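Local coordinates for B12-binding domain-containing protein (Kitasatospora setae, PDB 6WTE) that is a cobalamin- and [4Fe-4S]-binding radical SAM methyltransferase, TsrM, that probably transfers a methyl group from S-adenosylmethionine by a non-radical route, at residues A[327-336]-A[372-380]; A[533-543]-A[550-561]. All blocks are in the same frame, centred on the assembly; numbering follows the deposited sequence.

Interaction 1 (A[327-336]-A[372-380]); sequences CRGVNVGSDH and ILTMVEALF
N331 carries its CG anti to the backbone nitrogen (chi1 -163°), and E377 bends at chi2 (-102°), which brings an amide and a carboxylate together across strands 327-335 and 373-380. These are adjacent parallel strands of the radical SAM core. They are linked by a beta-alpha-beta crossover through helix 357-369. The two flat groups lie close to parallel, with 13° between their planes. N331 ND2 gives E377 OE2 a weak hydrogen bond of 3.3 Å. N331 OD1 rests against E377 CG, 3.2 Å away. M375 lies alongside N331 and points the same way, its CG 3.7 Å from N331 OD1.

On the opposite face, V332 and V376 run side by side. V332 CG1 meets V376 CG2 at 3.7 Å. Helix 357-369 covers this face with L363 and C367.

The backbones form a regular parallel ladder, from the bond of L373 N to R328 O through to that of E377 N to V332 O. Within it, V332 N reaches M375 O at 2.9 Å, nearly along the C=O axis. A beta bulge then shifts the register by one, with G333 at the centre of an inverse gamma turn. Pairing resumes where D335 N bonds to E377 O at 2.8 Å. The D335 side chain lies about 5 Å from the iron-sulfur cluster, nearest atoms; its OD2 forms a salt bridge with K346. Beyond it, the H336 and F380 rings stand steeply to each other. H336 NE2 is held by E385 and lies at the edge of the F380 ring, 3.8 Å from F380 CE1.

Interaction 2 (A[533-543]-A[550-561]); sequences PFLTSLGGLGY and HWRGREEIMRKA
Y543 CG lies anti to the carbonyl carbon (chi1 -85°), which sets the ring edge on H550 and one ring face on I557. The CD2 edge points at the face of H550 in a T-shaped pair, with Y543 CD2 3.5 Å from H550 CE1. The H550 ring is also tied by NE2 to T544 O. I557 CD1 lies over one face of the Y543 ring in a CH-pi contact, 4.2 Å from the ring centroid. At the far end, K560 bends at chi3 and its NZ donates a hydrogen bond of 3.1 Å to Y543 OH. With an alanine here in place of Y543, K560 NZ would probably lose this acceptor and a gap would open between H550 and I557.

Helices 533-540 and 554-561, joined by a short loop, cross at 61° near the C-terminal end of the chain. A Schellman motif ends the first helix, with G542 at positive phi, and turns the chain into Y543.

F534 extends its ring with CG anti to the backbone nitrogen (chi1 179°). R554 CB covers one face, 3.7 Å from the F534 centroid, and L538 CD1 covers the other. The guanidinium of R554 leads away to a salt bridge with E524, and its NH1 lies over the W551 ring. I557 CG2 lies at the F534 ring edge, and M558 SD packs on F534 N and CB.

S537 CB points toward the second helix and meets A561 CB at a tight 3.5 Å. Its OG, beside its own backbone nitrogen, bonds to P533 O at 2.7 Å. L541 CD1 reaches the A561 backbone nitrogen at 3.5 Å and lies equally close to I557 O.

The two contacts come in series along the chain: interaction 1 is complete before interaction 2 begins. Their centres are about 22 Å apart, and their nearest atoms about 6 Å, without touching. Interaction 1 pairs two central strands of the radical SAM sheet, whose C-terminal end lies beside the iron-sulfur cluster. Interaction 2 packs two helices near the C-terminus. The two are joined indirectly. M375 touches W548, in the loop between the segments of interaction 2. R552 bonds to the backbone of A402 and T403, and the T403 side chain bonds to T374 N. L535 also touches P15, a cobalamin-binding residue, so the helical pair also reaches the B12-binding domain at that point.

Interaction 1 (A[327-336]-A[372-380])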
loop_
_atom_site.group_PDB
_atom_site.type_symbol
_atom_site.label_atom_id
_atom_site.label_comp_id
_atom_site.label_asym_id
_atom_site.label_seq_id
_atom_site.Cartn_x
_atom_site.Cartn_y
_atom_site.Cartn_z
ATOM N N CYS A 327 -7.813 -20.849 -0.567
ATOM C CA CYS A 327 -7.843 -19.637 -1.368
ATOM C C CYS A 327 -9.198 -19.482 -2.047
ATOM O O CYS A 327 -9.697 -20.410 -2.694
ATOM C CB CYS A 327 -6.727 -19.674 -2.405
ATOM S SG CYS A 327 -6.609 -18.204 -3.416
ATOM N N ARG A 328 -9.797 -18.303 -1.890
ATOM C CA ARG A 328 -11.050 -17.970 -2.547
ATOM C C ARG A 328 -10.879 -17.014 -3.719
ATOM O O ARG A 328 -11.757 -16.968 -4.590
ATOM C CB ARG A 328 -12.034 -17.346 -1.546
ATOM C CG ARG A 328 -12.576 -18.300 -0.500
ATOM C CD ARG A 328 -13.409 -19.399 -1.146
ATOM N NE ARG A 328 -13.989 -20.294 -0.147
ATOM C CZ ARG A 328 -15.258 -20.254 0.242
ATOM N NH1 ARG A 328 -16.091 -19.366 -0.288
ATOM N NH2 ARG A 328 -15.697 -21.110 1.158
ATOM N N GLY A 329 -9.793 -16.243 -3.760
ATOM C CA GLY A 329 -9.625 -15.266 -4.818
ATOM C C GLY A 329 -8.176 -14.921 -5.056
ATOM O O GLY A 329 -7.362 -14.895 -4.125
ATOM N N VAL A 330 -7.858 -14.638 -6.318
ATOM C CA VAL A 330 -6.543 -14.166 -6.738
ATOM C C VAL A 330 -6.731 -12.860 -7.495
ATOM O O VAL A 330 -7.532 -12.786 -8.434
ATOM C CB VAL A 330 -5.812 -15.201 -7.618
ATOM C CG1 VAL A 330 -4.512 -14.613 -8.186
ATOM C CG2 VAL A 330 -5.526 -16.469 -6.823
ATOM N N ASN A 331 -6.001 -11.838 -7.075
ATOM C CA ASN A 331 -5.921 -10.562 -7.768
ATOM C C ASN A 331 -4.559 -10.510 -8.445
ATOM O O ASN A 331 -3.537 -10.735 -7.790
ATOM C CB ASN A 331 -6.096 -9.405 -6.774
ATOM C CG ASN A 331 -6.425 -8.086 -7.452
ATOM O OD1 ASN A 331 -6.178 -7.900 -8.640
ATOM N ND2 ASN A 331 -6.986 -7.161 -6.688
ATOM N N VAL A 332 -4.538 -10.267 -9.757
ATOM C CA VAL A 332 -3.299 -10.309 -10.528
ATOM C C VAL A 332 -3.045 -8.953 -11.184
ATOM O O VAL A 332 -3.926 -8.399 -11.856
ATOM C CB VAL A 332 -3.306 -11.434 -11.580
ATOM C CG1 VAL A 332 -4.480 -11.289 -12.539
ATOM C CG2 VAL A 332 -1.978 -11.417 -12.339
ATOM N N GLY A 333 -1.836 -8.427 -10.987
ATOM C CA GLY A 333 -1.413 -7.190 -11.628
ATOM C C GLY A 333 -0.847 -7.420 -13.017
ATOM O O GLY A 333 0.342 -7.198 -13.267
ATOM N N SER A 334 -1.697 -7.887 -13.931
ATOM C CA SER A 334 -1.258 -8.111 -15.305
ATOM C C SER A 334 -0.872 -6.798 -15.977
ATOM O O SER A 334 0.083 -6.750 -16.762
ATOM C CB SER A 334 -2.360 -8.824 -16.088
ATOM O OG SER A 334 -2.791 -9.994 -15.408
ATOM N N ASP A 335 -1.642 -5.740 -15.714
ATOM C CA ASP A 335 -1.327 -4.341 -15.999
ATOM C C ASP A 335 -1.453 -3.959 -17.473
ATOM O O ASP A 335 -2.042 -2.916 -17.776
ATOM C CB ASP A 335 0.060 -3.991 -15.447
ATOM C CG ASP A 335 0.050 -3.856 -13.934
ATOM O OD1 ASP A 335 -1.037 -3.566 -13.382
ATOM O OD2 ASP A 335 1.104 -4.051 -13.296
ATOM N N HIS A 336 -0.949 -4.777 -18.396
ATOM C CA HIS A 336 -1.141 -4.509 -19.820
ATOM C C HIS A 336 -0.880 -5.786 -20.608
ATOM O O HIS A 336 -0.561 -6.835 -20.047
ATOM C CB HIS A 336 -0.234 -3.376 -20.317
ATOM C CG HIS A 336 -0.876 -2.512 -21.359
ATOM N ND1 HIS A 336 -0.999 -2.897 -22.677
ATOM C CD2 HIS A 336 -1.458 -1.294 -21.269
ATOM C CE1 HIS A 336 -1.619 -1.949 -23.354
ATOM N NE2 HIS A 336 -1.909 -0.964 -22.523
ATOM N N ILE A 372 -11.758 -20.730 -7.946
ATOM C CA ILE A 372 -11.111 -19.578 -7.328
ATOM C C ILE A 372 -11.442 -18.353 -8.162
ATOM O O ILE A 372 -11.224 -18.347 -9.382
ATOM C CB ILE A 372 -9.594 -19.790 -7.233
ATOM C CG1 ILE A 372 -9.288 -20.942 -6.282
ATOM C CG2 ILE A 372 -8.873 -18.500 -6.803
ATOM C CD1 ILE A 372 -7.838 -21.360 -6.332
ATOM N N LEU A 373 -11.966 -17.320 -7.509
ATOM C CA LEU A 373 -12.329 -16.087 -8.184
ATOM C C LEU A 373 -11.070 -15.323 -8.594
ATOM O O LEU A 373 -9.987 -15.494 -8.021
ATOM C CB LEU A 373 -13.205 -15.217 -7.276
ATOM C CG LEU A 373 -14.396 -15.925 -6.611
ATOM C CD1 LEU A 373 -15.076 -15.020 -5.602
ATOM C CD2 LEU A 373 -15.386 -16.374 -7.655
ATOM N N THR A 374 -11.216 -14.487 -9.616
ATOM C CA THR A 374 -10.089 -13.765 -10.192
ATOM C C THR A 374 -10.435 -12.303 -10.411
ATOM O O THR A 374 -11.516 -11.980 -10.915
ATOM C CB THR A 374 -9.671 -14.374 -11.531
ATOM O OG1 THR A 374 -10.835 -14.537 -12.351
ATOM C CG2 THR A 374 -9.012 -15.726 -11.322
ATOM N N MET A 375 -9.501 -11.423 -10.062
ATOM C CA MET A 375 -9.576 -10.023 -10.446
ATOM C C MET A 375 -8.320 -9.665 -11.225
ATOM O O MET A 375 -7.209 -9.761 -10.691
ATOM C CB MET A 375 -9.719 -9.111 -9.234
ATOM C CG MET A 375 -9.705 -7.665 -9.636
ATOM S SD MET A 375 -10.599 -6.660 -8.474
ATOM C CE MET A 375 -10.315 -5.037 -9.184
ATOM N N VAL A 376 -8.495 -9.260 -12.480
ATOM C CA VAL A 376 -7.385 -8.873 -13.349
ATOM C C VAL A 376 -7.350 -7.356 -13.449
ATOM O O VAL A 376 -8.366 -6.724 -13.769
ATOM C CB VAL A 376 -7.519 -9.514 -14.740
ATOM C CG1 VAL A 376 -6.386 -9.052 -15.657
ATOM C CG2 VAL A 376 -7.526 -11.027 -14.623
ATOM N N GLU A 377 -6.173 -6.772 -13.214
ATOM C CA GLU A 377 -5.997 -5.326 -13.174
ATOM C C GLU A 377 -5.213 -4.846 -14.389
ATOM O O GLU A 377 -4.243 -5.486 -14.805
ATOM C CB GLU A 377 -5.267 -4.899 -11.901
ATOM C CG GLU A 377 -5.899 -5.426 -10.634
ATOM C CD GLU A 377 -6.725 -4.385 -9.922
ATOM O OE1 GLU A 377 -7.215 -3.443 -10.589
ATOM O OE2 GLU A 377 -6.886 -4.511 -8.691
ATOM N N ALA A 378 -5.654 -3.728 -14.962
ATOM C CA ALA A 378 -4.947 -3.045 -16.035
ATOM C C ALA A 378 -4.680 -1.598 -15.640
ATOM O O ALA A 378 -5.469 -0.977 -14.924
ATOM C CB ALA A 378 -5.752 -3.079 -17.338
ATOM N N LEU A 379 -3.552 -1.063 -16.104
ATOM C CA LEU A 379 -3.202 0.337 -15.877
ATOM C C LEU A 379 -2.933 0.987 -17.224
ATOM O O LEU A 379 -2.080 0.515 -17.981
ATOM C CB LEU A 379 -1.985 0.469 -14.956
ATOM C CG LEU A 379 -1.440 1.889 -14.788
ATOM C CD1 LEU A 379 -2.502 2.850 -14.256
ATOM C CD2 LEU A 379 -0.212 1.874 -13.882
ATOM N N PHE A 380 -3.667 2.052 -17.531
ATOM C CA PHE A 380 -3.549 2.734 -18.810
ATOM C C PHE A 380 -2.916 4.104 -18.628
ATOM O O PHE A 380 -3.132 4.772 -17.617
ATOM C CB PHE A 380 -4.917 2.887 -19.479
ATOM C CG PHE A 380 -5.537 1.582 -19.879
ATOM C CD1 PHE A 380 -4.777 0.608 -20.515
ATOM C CD2 PHE A 380 -6.871 1.317 -19.605
ATOM C CE1 PHE A 380 -5.340 -0.599 -20.881
ATOM C CE2 PHE A 380 -7.443 0.114 -19.973
ATOM C CZ PHE A 380 -6.678 -0.848 -20.606
#

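Interaction 2 (A[533-543]-A[550-561])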
loop_
_atom_site.group_PDB
_atom_site.type_symbol
_atom_site.label_atom_id
_atom_site.label_comp_id
_atom_site.label_asym_id
_atom_site.label_seq_id
_atom_site.Cartn_x
_atom_site.Cartn_y
_atom_site.Cartn_z
ATOM N N PRO A 533 -24.360 2.588 -0.726
ATOM C CA PRO A 533 -25.402 1.597 -0.397
ATOM C C PRO A 533 -24.950 0.160 -0.587
ATOM O O PRO A 533 -25.472 -0.741 0.087
ATOM C CB PRO A 533 -26.547 1.964 -1.352
ATOM C CG PRO A 533 -25.874 2.657 -2.493
ATOM C CD PRO A 533 -24.738 3.426 -1.875
ATOM N N PHE A 534 -24.000 -0.083 -1.492
ATOM C CA PHE A 534 -23.454 -1.426 -1.645
ATOM C C PHE A 534 -22.638 -1.823 -0.422
ATOM O O PHE A 534 -22.774 -2.944 0.085
ATOM C CB PHE A 534 -22.611 -1.502 -2.919
ATOM C CG PHE A 534 -21.988 -2.844 -3.157
ATOM C CD1 PHE A 534 -22.729 -4.005 -3.005
ATOM C CD2 PHE A 534 -20.665 -2.949 -3.544
ATOM C CE1 PHE A 534 -22.158 -5.241 -3.226
ATOM C CE2 PHE A 534 -20.089 -4.186 -3.769
ATOM C CZ PHE A 534 -20.841 -5.334 -3.606
ATOM N N LEU A 535 -21.803 -0.911 0.082
ATOM C CA LEU A 535 -21.027 -1.209 1.281
ATOM C C LEU A 535 -21.939 -1.460 2.475
ATOM O O LEU A 535 -21.734 -2.416 3.232
ATOM C CB LEU A 535 -20.058 -0.063 1.568
ATOM C CG LEU A 535 -18.858 -0.006 0.627
ATOM C CD1 LEU A 535 -17.975 1.194 0.942
ATOM C CD2 LEU A 535 -18.065 -1.291 0.749
ATOM N N THR A 536 -22.964 -0.623 2.647
ATOM C CA THR A 536 -23.883 -0.809 3.762
ATOM C C THR A 536 -24.657 -2.113 3.632
ATOM O O THR A 536 -24.952 -2.762 4.643
ATOM C CB THR A 536 -24.849 0.372 3.857
ATOM O OG1 THR A 536 -25.678 0.408 2.689
ATOM C CG2 THR A 536 -24.077 1.676 3.947
ATOM N N SER A 537 -24.984 -2.515 2.402
ATOM C CA SER A 537 -25.711 -3.765 2.204
ATOM C C SER A 537 -24.840 -4.968 2.545
ATOM O O SER A 537 -25.322 -5.938 3.144
ATOM C CB SER A 537 -26.218 -3.851 0.766
ATOM O OG SER A 537 -27.163 -2.826 0.504
ATOM N N LEU A 538 -23.561 -4.926 2.162
ATOM C CA LEU A 538 -22.652 -6.018 2.491
ATOM C C LEU A 538 -22.556 -6.209 3.996
ATOM O O LEU A 538 -22.629 -7.337 4.498
ATOM C CB LEU A 538 -21.272 -5.743 1.900
ATOM C CG LEU A 538 -21.140 -5.819 0.379
ATOM C CD1 LEU A 538 -19.723 -5.417 -0.029
ATOM C CD2 LEU A 538 -21.473 -7.215 -0.118
ATOM N N GLY A 539 -22.401 -5.111 4.736
ATOM C CA GLY A 539 -22.326 -5.220 6.183
ATOM C C GLY A 539 -23.628 -5.698 6.796
ATOM O O GLY A 539 -23.635 -6.596 7.643
ATOM N N GLY A 540 -24.751 -5.121 6.361
ATOM C CA GLY A 540 -26.027 -5.463 6.967
ATOM C C GLY A 540 -26.377 -6.930 6.813
ATOM O O GLY A 540 -26.937 -7.543 7.724
ATOM N N LEU A 541 -26.047 -7.514 5.664
ATOM C CA LEU A 541 -26.322 -8.917 5.404
ATOM C C LEU A 541 -25.197 -9.843 5.853
ATOM O O LEU A 541 -25.314 -11.062 5.686
ATOM C CB LEU A 541 -26.599 -9.122 3.914
ATOM C CG LEU A 541 -27.898 -8.513 3.381
ATOM C CD1 LEU A 541 -27.899 -8.500 1.864
ATOM C CD2 LEU A 541 -29.095 -9.282 3.901
ATOM N N GLY A 542 -24.120 -9.304 6.412
ATOM C CA GLY A 542 -23.025 -10.145 6.865
ATOM C C GLY A 542 -22.286 -10.857 5.752
ATOM O O GLY A 542 -21.947 -12.040 5.894
ATOM N N TYR A 543 -22.050 -10.175 4.637
ATOM C CA TYR A 543 -21.265 -10.760 3.563
ATOM C C TYR A 543 -19.792 -10.755 3.941
ATOM O O TYR A 543 -19.310 -9.860 4.640
ATOM C CB TYR A 543 -21.481 -10.000 2.254
ATOM C CG TYR A 543 -22.693 -10.464 1.482
ATOM C CD1 TYR A 543 -23.948 -9.942 1.752
ATOM C CD2 TYR A 543 -22.585 -11.429 0.491
ATOM C CE1 TYR A 543 -25.061 -10.361 1.056
ATOM C CE2 TYR A 543 -23.697 -11.856 -0.218
ATOM C CZ TYR A 543 -24.934 -11.318 0.075
ATOM O OH TYR A 543 -26.054 -11.725 -0.608
ATOM N N HIS A 550 -17.973 -9.711 -4.513
ATOM C CA HIS A 550 -19.411 -9.489 -4.569
ATOM C C HIS A 550 -19.790 -8.407 -5.570
ATOM O O HIS A 550 -20.946 -7.969 -5.592
ATOM C CB HIS A 550 -19.932 -9.139 -3.172
ATOM C CG HIS A 550 -19.614 -10.180 -2.147
ATOM N ND1 HIS A 550 -20.043 -11.485 -2.260
ATOM C CD2 HIS A 550 -18.890 -10.117 -1.005
ATOM C CE1 HIS A 550 -19.604 -12.181 -1.226
ATOM N NE2 HIS A 550 -18.902 -11.374 -0.448
ATOM N N TRP A 551 -18.846 -7.976 -6.408
ATOM C CA TRP A 551 -19.115 -6.904 -7.360
ATOM C C TRP A 551 -20.131 -7.331 -8.417
ATOM O O TRP A 551 -21.083 -6.597 -8.708
ATOM C CB TRP A 551 -17.797 -6.462 -8.002
ATOM C CG TRP A 551 -17.888 -5.233 -8.859
ATOM C CD1 TRP A 551 -17.753 -5.173 -10.215
ATOM C CD2 TRP A 551 -18.119 -3.889 -8.418
ATOM N NE1 TRP A 551 -17.887 -3.871 -10.648
ATOM C CE2 TRP A 551 -18.113 -3.065 -9.563
ATOM C CE3 TRP A 551 -18.329 -3.301 -7.165
ATOM C CZ2 TRP A 551 -18.317 -1.688 -9.494
ATOM C CZ3 TRP A 551 -18.528 -1.929 -7.098
ATOM C CH2 TRP A 551 -18.525 -1.141 -8.258
ATOM N N ARG A 552 -19.962 -8.524 -8.993
ATOM C CA ARG A 552 -20.903 -8.971 -10.022
ATOM C C ARG A 552 -22.348 -8.918 -9.538
ATOM O O ARG A 552 -23.248 -8.528 -10.291
ATOM C CB ARG A 552 -20.563 -10.388 -10.483
ATOM C CG ARG A 552 -19.406 -10.458 -11.455
ATOM C CD ARG A 552 -19.351 -11.806 -12.153
ATOM N NE ARG A 552 -18.226 -11.852 -13.081
ATOM C CZ ARG A 552 -18.063 -12.758 -14.034
ATOM N NH1 ARG A 552 -18.965 -13.719 -14.208
ATOM N NH2 ARG A 552 -17.000 -12.695 -14.826
ATOM N N GLY A 553 -22.586 -9.278 -8.279
ATOM C CA GLY A 553 -23.947 -9.344 -7.783
ATOM C C GLY A 553 -24.360 -8.155 -6.942
ATOM O O GLY A 553 -25.238 -8.277 -6.083
ATOM N N ARG A 554 -23.751 -6.991 -7.179
ATOM C CA ARG A 554 -23.983 -5.867 -6.275
ATOM C C ARG A 554 -25.436 -5.401 -6.301
ATOM O O ARG A 554 -25.984 -5.011 -5.262
ATOM C CB ARG A 554 -23.026 -4.713 -6.605
ATOM C CG ARG A 554 -23.069 -4.189 -8.035
ATOM C CD ARG A 554 -21.849 -3.289 -8.230
ATOM N NE ARG A 554 -21.787 -2.624 -9.529
ATOM C CZ ARG A 554 -21.332 -3.205 -10.632
ATOM N NH1 ARG A 554 -20.935 -4.468 -10.587
ATOM N NH2 ARG A 554 -21.278 -2.530 -11.776
ATOM N N GLU A 555 -26.083 -5.432 -7.469
ATOM C CA GLU A 555 -27.487 -5.032 -7.517
ATOM C C GLU A 555 -28.363 -5.988 -6.716
ATOM O O GLU A 555 -29.256 -5.550 -5.978
ATOM C CB GLU A 555 -27.976 -4.938 -8.962
ATOM C CG GLU A 555 -27.432 -3.730 -9.713
ATOM C CD GLU A 555 -28.190 -3.447 -10.993
ATOM O OE1 GLU A 555 -29.437 -3.431 -10.956
ATOM O OE2 GLU A 555 -27.538 -3.246 -12.041
ATOM N N GLU A 556 -28.116 -7.295 -6.843
ATOM C CA GLU A 556 -28.885 -8.274 -6.079
ATOM C C GLU A 556 -28.630 -8.140 -4.585
ATOM O O GLU A 556 -29.555 -8.267 -3.773
ATOM C CB GLU A 556 -28.546 -9.690 -6.548
ATOM C CG GLU A 556 -28.995 -10.803 -5.588
ATOM C CD GLU A 556 -30.496 -10.856 -5.375
ATOM O OE1 GLU A 556 -31.249 -10.309 -6.211
ATOM O OE2 GLU A 556 -30.932 -11.469 -4.371
ATOM N N ILE A 557 -27.383 -7.886 -4.201
ATOM C CA ILE A 557 -27.073 -7.765 -2.784
ATOM C C ILE A 557 -27.776 -6.549 -2.195
ATOM O O ILE A 557 -28.291 -6.597 -1.071
ATOM C CB ILE A 557 -25.550 -7.730 -2.592
ATOM C CG1 ILE A 557 -24.995 -9.129 -2.870
ATOM C CG2 ILE A 557 -25.189 -7.260 -1.187
ATOM C CD1 ILE A 557 -23.505 -9.194 -3.027
ATOM N N MET A 558 -27.863 -5.459 -2.961
ATOM C CA MET A 558 -28.616 -4.304 -2.486
ATOM C C MET A 558 -30.114 -4.596 -2.435
ATOM O O MET A 558 -30.799 -4.186 -1.489
ATOM C CB MET A 558 -28.307 -3.088 -3.363
ATOM C CG MET A 558 -26.910 -2.537 -3.107
ATOM S SD MET A 558 -26.440 -1.085 -4.075
ATOM C CE MET A 558 -26.473 -1.723 -5.748
ATOM N N ARG A 559 -30.637 -5.344 -3.411
ATOM C CA ARG A 559 -32.045 -5.725 -3.346
ATOM C C ARG A 559 -32.314 -6.588 -2.122
ATOM O O ARG A 559 -33.307 -6.385 -1.414
ATOM C CB ARG A 559 -32.461 -6.465 -4.618
ATOM C CG ARG A 559 -33.951 -6.808 -4.660
ATOM C CD ARG A 559 -34.230 -8.006 -5.571
ATOM N NE ARG A 559 -33.668 -9.219 -4.989
ATOM C CZ ARG A 559 -34.291 -9.948 -4.069
ATOM N NH1 ARG A 559 -35.498 -9.595 -3.654
ATOM N NH2 ARG A 559 -33.710 -11.031 -3.574
ATOM N N LYS A 560 -31.432 -7.555 -1.853
ATOM C CA LYS A 560 -31.659 -8.460 -0.736
ATOM C C LYS A 560 -31.530 -7.737 0.595
ATOM O O LYS A 560 -32.231 -8.080 1.553
ATOM C CB LYS A 560 -30.688 -9.642 -0.795
ATOM C CG LYS A 560 -31.137 -10.820 0.066
ATOM C CD LYS A 560 -30.559 -12.142 -0.413
ATOM C CE LYS A 560 -29.176 -12.376 0.167
ATOM N NZ LYS A 560 -28.524 -13.574 -0.428
ATOM N N ALA A 561 -30.662 -6.723 0.667
ATOM C CA ALA A 561 -30.556 -5.928 1.885
ATOM C C ALA A 561 -31.821 -5.115 2.126
ATOM O O ALA A 561 -32.266 -4.974 3.274
ATOM C CB ALA A 561 -29.336 -5.012 1.808
#